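Local coordinates for endo-1,3-beta-glucanase, family GH16 (Zobellia galactanivorans, PDB 4BPZ), which probably hydrolyses internal beta-1,3-glucosidic bonds of glucans such as algal laminarin, this chain being its calcium-binding family 16 glycoside hydrolase domain, at residues L47-R53 with K80-R86; P138-D144 with A158-S163; F186-S190 with V200-D204. The protein carries 1 engineered substitution. Numbering follows the deposited sequence.

Interaction 1 (L47-R53 with K80-R86); sequences LQHYTNR and KDYTSAR
Tyr50, Lys80 and His49 bury the most surface where strand 48-50 runs parallel to the start of strand 82-93, axes 4.4 Å apart at closest and crossing at -34°. The paired residues are extended. In the firm part of the register His49 pairs with Thr83 and Tyr50 with Ser84. Backbone bonds run from His49 N to Tyr82 O, Ser84 N to His49 O and Thr51 N to Ser84 O, each 2.9 Å. Tyr50 (chi1 m) lays one ring face under Arg86, whose CB sits 3.5 Å from the ring centroid in a CH-pi contact; a water 2.6 Å from Tyr50 OH reaches Arg86 NH1 by a weak bond. Lys80 curls (chi1 and chi2 m) to set CG 3.6 Å from the His49 ring centroid, a second CH-pi contact, while its NZ goes on to Ser41. The chain turns a corner at Asp81, where a water joins Leu47 O (2.8 Å) to Asp81 N (2.9 Å). Thr51 OG1 accepts from Arg53 N at 3.1 Å, an ST turn, and also bonds to Asn56. The jelly-roll sheet thus gains a parallel strand, and the aliphatic part of Arg86 is held on an aromatic face while its guanidinium lies in the glycan pocket, salt-bridged to Glu123.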
loop_
_atom_site.group_PDB
_atom_site.type_symbol
_atom_site.label_atom_id
_atom_site.label_comp_id
_atom_site.label_asym_id
_atom_site.label_seq_id
_atom_site.Cartn_x
_atom_site.Cartn_y
_atom_site.Cartn_z
ATOM N N LEU A 47 -9.015 -12.164 3.937
ATOM C CA LEU A 47 -8.920 -13.459 4.595
ATOM C C LEU A 47 -7.661 -13.686 5.341
ATOM O O LEU A 47 -7.484 -14.726 5.931
ATOM C CB LEU A 47 -9.119 -14.569 3.525
ATOM C CG LEU A 47 -10.541 -14.528 2.893
ATOM C CD1 LEU A 47 -10.692 -15.663 1.893
ATOM C CD2 LEU A 47 -11.619 -14.708 3.951
ATOM N N GLN A 48 -6.722 -12.733 5.364
ATOM C CA GLN A 48 -5.403 -12.899 5.970
ATOM C C GLN A 48 -5.325 -12.350 7.386
ATOM O O GLN A 48 -6.044 -11.385 7.753
ATOM C CB GLN A 48 -4.250 -12.296 5.155
ATOM C CG GLN A 48 -4.117 -10.757 5.245
ATOM C CD GLN A 48 -5.272 -9.998 4.699
ATOM O OE1 GLN A 48 -5.622 -8.896 5.235
ATOM N NE2 GLN A 48 -5.892 -10.449 3.683
ATOM N N HIS A 49 -4.351 -12.845 8.148
ATOM C CA HIS A 49 -3.686 -12.084 9.205
ATOM C C HIS A 49 -2.386 -11.520 8.684
ATOM O O HIS A 49 -1.739 -12.089 7.823
ATOM C CB HIS A 49 -3.377 -12.951 10.419
ATOM C CG HIS A 49 -4.500 -13.027 11.416
ATOM N ND1 HIS A 49 -5.103 -11.951 11.905
ATOM C CD2 HIS A 49 -5.089 -14.130 12.024
ATOM C CE1 HIS A 49 -6.063 -12.351 12.759
ATOM N NE2 HIS A 49 -6.026 -13.672 12.836
ATOM N N TYR A 50 -2.028 -10.383 9.256
ATOM C CA TYR A 50 -0.721 -9.767 9.006
ATOM C C TYR A 50 0.210 -10.026 10.184
ATOM O O TYR A 50 -0.216 -9.987 11.318
ATOM C CB TYR A 50 -0.888 -8.265 8.746
ATOM C CG TYR A 50 -1.531 -7.954 7.414
ATOM C CD1 TYR A 50 -0.963 -8.406 6.219
ATOM C CD2 TYR A 50 -2.670 -7.149 7.326
ATOM C CE1 TYR A 50 -1.504 -8.080 4.993
ATOM C CE2 TYR A 50 -3.224 -6.819 6.106
ATOM C CZ TYR A 50 -2.631 -7.275 4.936
ATOM O OH TYR A 50 -3.148 -6.935 3.702
ATOM N N THR A 51 1.471 -10.360 9.884
ATOM C CA THR A 51 2.437 -10.732 10.953
ATOM C C THR A 51 3.709 -9.994 10.666
ATOM O O THR A 51 3.975 -9.491 9.570
ATOM C CB THR A 51 2.674 -12.252 11.082
ATOM O OG1 THR A 51 3.797 -12.661 10.287
ATOM C CG2 THR A 51 1.439 -13.057 10.836
ATOM N N ASN A 52 4.599 -9.999 11.700
ATOM C CA ASN A 52 5.922 -9.413 11.510
ATOM C C ASN A 52 7.011 -10.457 11.389
ATOM O O ASN A 52 8.184 -10.162 11.568
ATOM C CB ASN A 52 6.282 -8.364 12.583
ATOM C CG ASN A 52 6.640 -8.956 13.912
ATOM O OD1 ASN A 52 7.251 -8.212 14.797
ATOM N ND2 ASN A 52 6.401 -10.147 14.137
ATOM N N ARG A 53 6.636 -11.698 11.044
ATOM C CA ARG A 53 7.561 -12.790 10.964
ATOM C C ARG A 53 8.309 -12.836 9.690
ATOM O O ARG A 53 7.856 -12.335 8.636
ATOM C CB ARG A 53 6.823 -14.131 11.155
ATOM C CG ARG A 53 5.954 -14.242 12.386
ATOM C CD ARG A 53 5.206 -15.534 12.326
ATOM N NE ARG A 53 4.339 -15.502 11.148
ATOM C CZ ARG A 53 3.851 -16.565 10.509
ATOM N NH1 ARG A 53 3.989 -17.789 10.975
ATOM N NH2 ARG A 53 3.215 -16.409 9.350
ATOM N N LYS A 80 -7.191 -17.301 11.001
ATOM C CA LYS A 80 -7.355 -17.073 9.581
ATOM C C LYS A 80 -6.557 -18.150 8.859
ATOM O O LYS A 80 -5.710 -18.848 9.436
ATOM C CB LYS A 80 -6.822 -15.676 9.172
ATOM C CG LYS A 80 -7.541 -14.523 9.809
ATOM C CD LYS A 80 -8.994 -14.403 9.290
ATOM C CE LYS A 80 -9.738 -13.277 10.020
ATOM N NZ LYS A 80 -11.166 -13.306 9.797
ATOM N N ASP A 81 -6.845 -18.259 7.563
ATOM C CA ASP A 81 -6.258 -19.331 6.729
ATOM C C ASP A 81 -5.067 -18.853 5.899
ATOM O O ASP A 81 -4.467 -19.661 5.182
ATOM C CB ASP A 81 -7.330 -19.832 5.744
ATOM C CG ASP A 81 -8.446 -20.559 6.434
ATOM O OD1 ASP A 81 -8.234 -21.034 7.582
ATOM O OD2 ASP A 81 -9.535 -20.655 5.822
ATOM N N TYR A 82 -4.701 -17.558 5.964
ATOM C CA TYR A 82 -3.602 -16.991 5.228
ATOM C C TYR A 82 -2.850 -16.052 6.131
ATOM O O TYR A 82 -3.466 -15.389 6.984
ATOM C CB TYR A 82 -4.046 -16.209 3.964
ATOM C CG TYR A 82 -4.888 -17.065 3.039
ATOM C CD1 TYR A 82 -6.289 -17.137 3.237
ATOM C CD2 TYR A 82 -4.323 -17.850 2.065
ATOM C CE1 TYR A 82 -7.076 -18.012 2.464
ATOM C CE2 TYR A 82 -5.087 -18.723 1.245
ATOM C CZ TYR A 82 -6.447 -18.768 1.461
ATOM O OH TYR A 82 -7.178 -19.637 0.695
ATOM N N THR A 83 -1.576 -15.889 5.862
ATOM C CA THR A 83 -0.743 -14.838 6.522
ATOM C C THR A 83 -0.060 -14.019 5.474
ATOM O O THR A 83 0.201 -14.476 4.326
ATOM C CB THR A 83 0.328 -15.526 7.457
ATOM O OG1 THR A 83 1.161 -16.325 6.648
ATOM C CG2 THR A 83 -0.294 -16.282 8.566
ATOM N N SER A 84 0.262 -12.773 5.815
ATOM C CA SER A 84 0.951 -11.854 4.933
ATOM C C SER A 84 1.614 -10.779 5.819
ATOM O O SER A 84 1.688 -10.953 7.039
ATOM C CB SER A 84 -0.036 -11.295 3.918
ATOM O OG SER A 84 0.608 -10.531 2.956
ATOM N N ALA A 85 2.059 -9.696 5.191
ATOM C CA ALA A 85 2.595 -8.559 5.950
ATOM C C ALA A 85 1.990 -7.284 5.394
ATOM O O ALA A 85 1.632 -7.170 4.220
ATOM C CB ALA A 85 4.103 -8.500 5.891
ATOM N N ARG A 86 1.899 -6.311 6.317
ATOM C CA ARG A 86 1.369 -4.959 6.046
ATOM C C ARG A 86 2.357 -3.966 6.732
ATOM O O ARG A 86 2.332 -3.862 7.966
ATOM C CB ARG A 86 -0.072 -4.805 6.570
ATOM C CG ARG A 86 -0.661 -3.432 6.394
ATOM C CD ARG A 86 -2.152 -3.525 6.623
ATOM N NE ARG A 86 -2.794 -2.179 6.701
ATOM C CZ ARG A 86 -3.996 -1.903 6.203
ATOM N NH1 ARG A 86 -4.622 -2.699 5.373
ATOM N NH2 ARG A 86 -4.542 -0.706 6.524
HETATM O O HOH W 1 -9.121 -16.888 6.462
HETATM O O HOH W 2 -5.070 -5.157 3.887
HETATM O O HOH W 3 2.554 -7.016 9.060
#

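Interaction 2 (P138-D144 with A158-S163); sequences PACGSID and AHFHWS. Engineered in segment 138-144: Ser142 (natural residue Glu). With GLC (alpha-D-glucopyranose), chain C.
A glucose lies beside an antiparallel strand pair at a position where an engineered serine, Ser142, replaces the natural glutamate. The pair belongs to the beta-jelly-roll of family 16 glycoside hydrolases; strand 142-144 runs against residues 158-163 of strand 155-163 at 170°, axes 4.8 Å apart at closest. Ser142 and His161 form a hydrogen-bonded pair (Ser142 N to His161 O 2.9 Å, His161 N to Ser142 O 3.1 Å), Ile143 and Phe160 the non-hydrogen-bonded pair that follows, and Asp144 N donates to His159 O at 3.0 Å. Upstream, Pro138, preceded by a cis peptide bond, opens a type I turn closed by Gly141 N to Pro138 O at 3.0 Å; the same carbonyl accepts from Ser163 N at 3.3 Å. Gly141 has phi/psi 82/154, where a CB would jam against the preceding carbonyl oxygen. Side chains alternate between two faces. On one, Ile143 CG2 meets Phe160 CE2 at 3.7 Å, and the Phe160 ring continues to Tyr208 and Leu210 of strand 205-211. The other, with Ser142 and His161, lines the glycan pocket together with Asp144. His161 (chi1 m) turns a ring face to the sugar, its CE1 3.4 Å from GLC O2, and Glu147 and Asn44 bind the same glucose. The serine's short side chain ends 3.6 Å from the sugar (OG to GLC O1), and its OG bonds to Thr116. One water donates to Ser142 OG and to His159 O, both at 2.8 Å, and also lies 2.8 Å from His161 ND1. Asp144, chi1 m, accepts from GLC O1 at OD2, 2.8 Å away.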
loop_
_atom_site.group_PDB
_atom_site.type_symbol
_atom_site.label_atom_id
_atom_site.label_comp_id
_atom_site.label_asym_id
_atom_site.label_seq_id
_atom_site.Cartn_x
_atom_site.Cartn_y
_atom_site.Cartn_z
ATOM N N PRO A 138 -12.974 7.463 5.666
ATOM C CA PRO A 138 -12.122 8.022 4.586
ATOM C C PRO A 138 -11.728 9.507 4.849
ATOM O O PRO A 138 -11.143 10.141 3.964
ATOM C CB PRO A 138 -13.039 7.957 3.378
ATOM C CG PRO A 138 -14.454 8.185 3.921
ATOM C CD PRO A 138 -14.418 7.394 5.252
ATOM N N ALA A 139 -12.057 10.032 6.056
ATOM C CA ALA A 139 -11.786 11.485 6.280
ATOM C C ALA A 139 -10.304 11.858 6.327
ATOM O O ALA A 139 -9.949 12.966 6.012
ATOM C CB ALA A 139 -12.481 11.939 7.628
ATOM N N CYS A 140 -9.463 10.842 6.626
ATOM C CA CYS A 140 -8.019 11.072 6.620
ATOM C C CYS A 140 -7.465 11.109 5.198
ATOM O O CYS A 140 -6.347 11.593 5.000
ATOM C CB CYS A 140 -7.323 9.951 7.362
ATOM S SG CYS A 140 -7.721 8.250 6.810
ATOM N N GLY A 141 -8.208 10.612 4.217
ATOM C CA GLY A 141 -7.744 10.515 2.864
ATOM C C GLY A 141 -6.879 9.286 2.617
ATOM O O GLY A 141 -6.163 8.782 3.518
ATOM N N SER A 142 -6.886 8.870 1.366
ATOM C CA SER A 142 -5.970 7.864 0.926
ATOM C C SER A 142 -5.742 7.930 -0.553
ATOM O O SER A 142 -6.633 8.340 -1.321
ATOM C CB SER A 142 -6.761 6.669 1.165
ATOM O OG SER A 142 -6.021 5.515 0.781
ATOM N N ILE A 143 -4.509 7.615 -0.947
ATOM C CA ILE A 143 -4.101 7.528 -2.323
ATOM C C ILE A 143 -3.628 6.123 -2.643
ATOM O O ILE A 143 -2.719 5.593 -1.973
ATOM C CB ILE A 143 -2.965 8.448 -2.599
ATOM C CG1 ILE A 143 -3.310 9.893 -2.189
ATOM C CG2 ILE A 143 -2.507 8.426 -4.097
ATOM C CD1 ILE A 143 -2.176 10.871 -2.230
ATOM N N ASP A 144 -4.224 5.496 -3.656
ATOM C CA ASP A 144 -3.676 4.213 -4.138
ATOM C C ASP A 144 -2.653 4.626 -5.151
ATOM O O ASP A 144 -2.965 5.463 -6.047
ATOM C CB ASP A 144 -4.856 3.224 -4.585
ATOM C CG ASP A 144 -5.709 2.900 -3.321
ATOM O OD1 ASP A 144 -5.149 1.833 -2.564
ATOM O OD2 ASP A 144 -6.868 3.014 -3.281
ATOM N N ALA A 158 -5.235 2.666 -9.965
ATOM C CA ALA A 158 -4.824 3.869 -9.140
ATOM C C ALA A 158 -6.169 4.387 -8.708
ATOM O O ALA A 158 -7.055 4.551 -9.441
ATOM C CB ALA A 158 -4.154 4.952 -10.025
ATOM N N HIS A 159 -6.338 4.722 -7.458
ATOM C CA HIS A 159 -7.629 5.160 -6.925
ATOM C C HIS A 159 -7.641 5.931 -5.616
ATOM O O HIS A 159 -7.009 5.533 -4.682
ATOM C CB HIS A 159 -8.301 3.963 -6.470
ATOM C CG HIS A 159 -9.643 3.901 -6.928
ATOM N ND1 HIS A 159 -10.745 4.259 -6.239
ATOM C CD2 HIS A 159 -10.077 3.448 -8.156
ATOM C CE1 HIS A 159 -11.834 4.002 -7.041
ATOM N NE2 HIS A 159 -11.430 3.490 -8.154
ATOM N N PHE A 160 -8.370 6.992 -5.547
ATOM C CA PHE A 160 -8.419 7.904 -4.429
ATOM C C PHE A 160 -9.662 7.667 -3.620
ATOM O O PHE A 160 -10.739 7.460 -4.217
ATOM C CB PHE A 160 -8.393 9.370 -4.980
ATOM C CG PHE A 160 -7.163 9.714 -5.740
ATOM C CD1 PHE A 160 -6.981 9.416 -7.087
ATOM C CD2 PHE A 160 -6.070 10.344 -5.050
ATOM C CE1 PHE A 160 -5.792 9.723 -7.743
ATOM C CE2 PHE A 160 -4.928 10.656 -5.717
ATOM C CZ PHE A 160 -4.751 10.353 -7.057
ATOM N N HIS A 161 -9.529 7.745 -2.325
ATOM C CA HIS A 161 -10.677 7.569 -1.397
ATOM C C HIS A 161 -10.623 8.669 -0.376
ATOM O O HIS A 161 -9.573 8.815 0.309
ATOM C CB HIS A 161 -10.631 6.228 -0.680
ATOM C CG HIS A 161 -10.580 5.017 -1.551
ATOM N ND1 HIS A 161 -9.465 4.527 -2.211
ATOM C CD2 HIS A 161 -11.621 4.259 -1.994
ATOM C CE1 HIS A 161 -9.829 3.449 -2.932
ATOM N NE2 HIS A 161 -11.105 3.288 -2.788
ATOM N N TRP A 162 -11.697 9.449 -0.225
ATOM C CA TRP A 162 -11.663 10.546 0.715
ATOM C C TRP A 162 -13.045 11.018 0.980
ATOM O O TRP A 162 -14.011 10.658 0.280
ATOM C CB TRP A 162 -10.808 11.703 0.246
ATOM C CG TRP A 162 -11.398 12.574 -0.797
ATOM C CD1 TRP A 162 -11.966 13.854 -0.561
ATOM C CD2 TRP A 162 -11.502 12.343 -2.229
ATOM N NE1 TRP A 162 -12.322 14.393 -1.746
ATOM C CE2 TRP A 162 -12.047 13.561 -2.808
ATOM C CE3 TRP A 162 -11.166 11.289 -3.052
ATOM C CZ2 TRP A 162 -12.375 13.671 -4.157
ATOM C CZ3 TRP A 162 -11.442 11.372 -4.415
ATOM C CH2 TRP A 162 -12.110 12.569 -4.952
ATOM N N SER A 163 -13.240 11.763 2.044
ATOM C CA SER A 163 -14.440 12.594 2.185
ATOM C C SER A 163 -14.007 14.039 2.214
ATOM O O SER A 163 -12.915 14.355 2.701
ATOM C CB SER A 163 -15.312 12.222 3.380
ATOM O OG SER A 163 -14.603 12.200 4.586
HETATM C C1 GLC C . -7.722 1.168 -1.009
HETATM C C2 GLC C . -8.949 0.731 -0.140
HETATM C C3 GLC C . -8.385 0.087 1.135
HETATM C C4 GLC C . -7.474 -1.013 0.806
HETATM C C5 GLC C . -6.312 -0.350 0.107
HETATM C C6 GLC C . -5.222 -1.309 -0.316
HETATM O O1 GLC C . -7.107 2.351 -0.547
HETATM O O2 GLC C . -9.708 1.888 0.106
HETATM O O3 GLC C . -9.521 -0.414 1.958
HETATM O O4 GLC C . -7.061 -1.691 2.008
HETATM O O5 GLC C . -6.813 0.248 -1.109
HETATM O O6 GLC C . -5.704 -2.302 -1.215
HETATM O O HOH W 4 -11.900 14.921 5.261
HETATM O O HOH W 5 -6.855 5.457 -1.850
#

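Interaction 3 (F186-S190 with V200-D204); sequences FHVYS and VFLDD
This is the open end of an antiparallel beta hairpin, strands 187-193 and 197-202, within the jelly-roll of the family 16 domain; strand 96-103 flanks it beyond 187-193 and strand 205-211 beyond 197-202. The two segments run at 175° with axes 4.9 Å apart at closest. Ser190 and Phe201 make the hydrogen-bonded pair, Ser190 N to Phe201 O 3.0 Å and Phe201 N to Ser190 O 2.8 Å; Tyr189 and Leu202 are the non-hydrogen-bonded pair next to it. At Asp203 the backbone leaves the strand (phi/psi 54/-119), yet Asp203 N still donates to Val188 O at 2.8 Å. With chi1 m, the Asp203 carboxylate swings back to the neighbouring strand as acceptor. Tyr189 (m) and Leu202 (t, p) pack CE1 against CD1 at 3.5 Å, and Leu202 CD1 also lies 3.8 Å from His187 CB; these three side chains share Ile179 as a neighbour. On the other face Ser190 OG sits 3.4 Å from Phe201 CB, and the Phe201 ring stacks on His6 of the expression tag. A water bonded to Ser190 OG (2.7 Å) donates to Val188 O (2.9 Å) and Asp203 O (2.7 Å). The side-chain bond is nearly linear: Val188 N to Asp203 OD1, 2.9 Å, at 177°.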
loop_
_atom_site.group_PDB
_atom_site.type_symbol
_atom_site.label_atom_id
_atom_site.label_comp_id
_atom_site.label_asym_id
_atom_site.label_seq_id
_atom_site.Cartn_x
_atom_site.Cartn_y
_atom_site.Cartn_z
ATOM N N PHE A 186 10.287 -5.825 -13.433
ATOM C CA PHE A 186 10.086 -4.636 -12.597
ATOM C C PHE A 186 9.405 -3.507 -13.390
ATOM O O PHE A 186 9.745 -3.241 -14.527
ATOM C CB PHE A 186 11.435 -4.132 -12.050
ATOM C CG PHE A 186 12.011 -4.918 -10.941
ATOM C CD1 PHE A 186 11.417 -4.888 -9.660
ATOM C CD2 PHE A 186 13.114 -5.784 -11.162
ATOM C CE1 PHE A 186 11.916 -5.632 -8.634
ATOM C CE2 PHE A 186 13.626 -6.524 -10.084
ATOM C CZ PHE A 186 12.995 -6.503 -8.834
ATOM N N HIS A 187 8.468 -2.816 -12.705
ATOM C CA HIS A 187 7.934 -1.568 -13.173
ATOM C C HIS A 187 8.070 -0.563 -12.069
ATOM O O HIS A 187 8.231 -0.927 -10.881
ATOM C CB HIS A 187 6.460 -1.686 -13.525
ATOM C CG HIS A 187 6.178 -2.646 -14.679
ATOM N ND1 HIS A 187 6.264 -4.001 -14.592
ATOM C CD2 HIS A 187 5.754 -2.352 -15.954
ATOM C CE1 HIS A 187 5.939 -4.562 -15.788
ATOM N NE2 HIS A 187 5.578 -3.567 -16.618
ATOM N N VAL A 188 7.988 0.756 -12.418
ATOM C CA VAL A 188 8.014 1.804 -11.395
ATOM C C VAL A 188 6.609 2.349 -11.244
ATOM O O VAL A 188 6.029 2.920 -12.175
ATOM C CB VAL A 188 9.029 2.910 -11.759
ATOM C CG1 VAL A 188 8.992 3.983 -10.704
ATOM C CG2 VAL A 188 10.412 2.336 -11.875
ATOM N N TYR A 189 6.073 2.287 -10.037
ATOM C CA TYR A 189 4.763 2.804 -9.667
ATOM C C TYR A 189 5.016 4.099 -8.934
ATOM O O TYR A 189 5.828 4.116 -7.982
ATOM C CB TYR A 189 4.123 1.796 -8.738
ATOM C CG TYR A 189 3.959 0.410 -9.411
ATOM C CD1 TYR A 189 2.878 0.148 -10.268
ATOM C CD2 TYR A 189 4.972 -0.544 -9.275
ATOM C CE1 TYR A 189 2.779 -1.075 -10.907
ATOM C CE2 TYR A 189 4.861 -1.768 -10.001
ATOM C CZ TYR A 189 3.790 -2.020 -10.789
ATOM O OH TYR A 189 3.619 -3.199 -11.475
ATOM N N SER A 190 4.442 5.209 -9.375
ATOM C CA SER A 190 4.794 6.493 -8.751
ATOM C C SER A 190 3.596 7.384 -8.550
ATOM O O SER A 190 2.565 7.304 -9.210
ATOM C CB SER A 190 5.907 7.198 -9.535
ATOM O OG SER A 190 5.485 7.617 -10.779
ATOM N N VAL A 200 -0.844 9.747 -10.540
ATOM C CA VAL A 200 -0.319 8.376 -10.341
ATOM C C VAL A 200 0.062 7.850 -11.680
ATOM O O VAL A 200 -0.703 7.904 -12.657
ATOM C CB VAL A 200 -1.349 7.480 -9.651
ATOM C CG1 VAL A 200 -0.846 6.062 -9.573
ATOM C CG2 VAL A 200 -1.706 8.069 -8.307
ATOM N N PHE A 201 1.293 7.312 -11.760
ATOM C CA PHE A 201 1.837 6.787 -12.997
ATOM C C PHE A 201 2.220 5.325 -12.846
ATOM O O PHE A 201 2.621 4.841 -11.774
ATOM C CB PHE A 201 3.163 7.539 -13.314
ATOM C CG PHE A 201 2.951 8.979 -13.670
ATOM C CD1 PHE A 201 2.814 9.385 -14.993
ATOM C CD2 PHE A 201 3.044 9.942 -12.665
ATOM C CE1 PHE A 201 2.665 10.765 -15.290
ATOM C CE2 PHE A 201 2.906 11.302 -12.972
ATOM C CZ PHE A 201 2.659 11.660 -14.236
ATOM N N LEU A 202 2.189 4.628 -13.989
ATOM C CA LEU A 202 2.826 3.323 -14.192
ATOM C C LEU A 202 3.902 3.589 -15.208
ATOM O O LEU A 202 3.578 3.945 -16.365
ATOM C CB LEU A 202 1.854 2.311 -14.752
ATOM C CG LEU A 202 2.549 0.991 -15.209
ATOM C CD1 LEU A 202 3.248 0.322 -14.069
ATOM C CD2 LEU A 202 1.492 0.045 -15.808
ATOM N N ASP A 203 5.174 3.531 -14.806
ATOM C CA ASP A 203 6.272 3.953 -15.654
ATOM C C ASP A 203 5.934 5.420 -16.109
ATOM O O ASP A 203 5.781 6.282 -15.266
ATOM C CB ASP A 203 6.530 2.912 -16.755
ATOM C CG ASP A 203 6.967 1.588 -16.142
ATOM O OD1 ASP A 203 7.736 1.584 -15.165
ATOM O OD2 ASP A 203 6.653 0.583 -16.747
ATOM N N ASP A 204 5.797 5.670 -17.402
ATOM C CA ASP A 204 5.476 7.018 -17.852
ATOM C C ASP A 204 4.034 7.209 -18.272
ATOM O O ASP A 204 3.746 8.276 -18.812
ATOM C CB ASP A 204 6.422 7.367 -19.007
ATOM C CG ASP A 204 7.861 7.389 -18.558
ATOM O OD1 ASP A 204 8.220 7.836 -17.425
ATOM O OD2 ASP A 204 8.704 6.904 -19.325
HETATM O O HOH W 6 8.861 -1.272 -16.972
HETATM O O HOH W 7 6.349 5.802 -12.623
#

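Overall arrangement
All three contacts are largely buried pairings in one curved, jelly-roll sheet system, and they differ in direction and in what they face. Interaction 1 is parallel and twisted, with CH-pi packing of aliphatic chains on rings; interactions 2 and 3 are antiparallel, their strands within 10° of exact opposition. Interactions 1 and 2 both contribute to the glycan pocket, with centres about 23 Å apart and nearest atoms about 9 Å. Interaction 3 lies across the chain's centre from interaction 1, centres about 27 Å apart, and mixes apolar packing with water and carboxylate bonds at a hairpin end. It touches interaction 2 through Val200, whose CG1 is 3.5 Å from Ala158 CB, so one hairpin residue packs against the sugar-side strand pair.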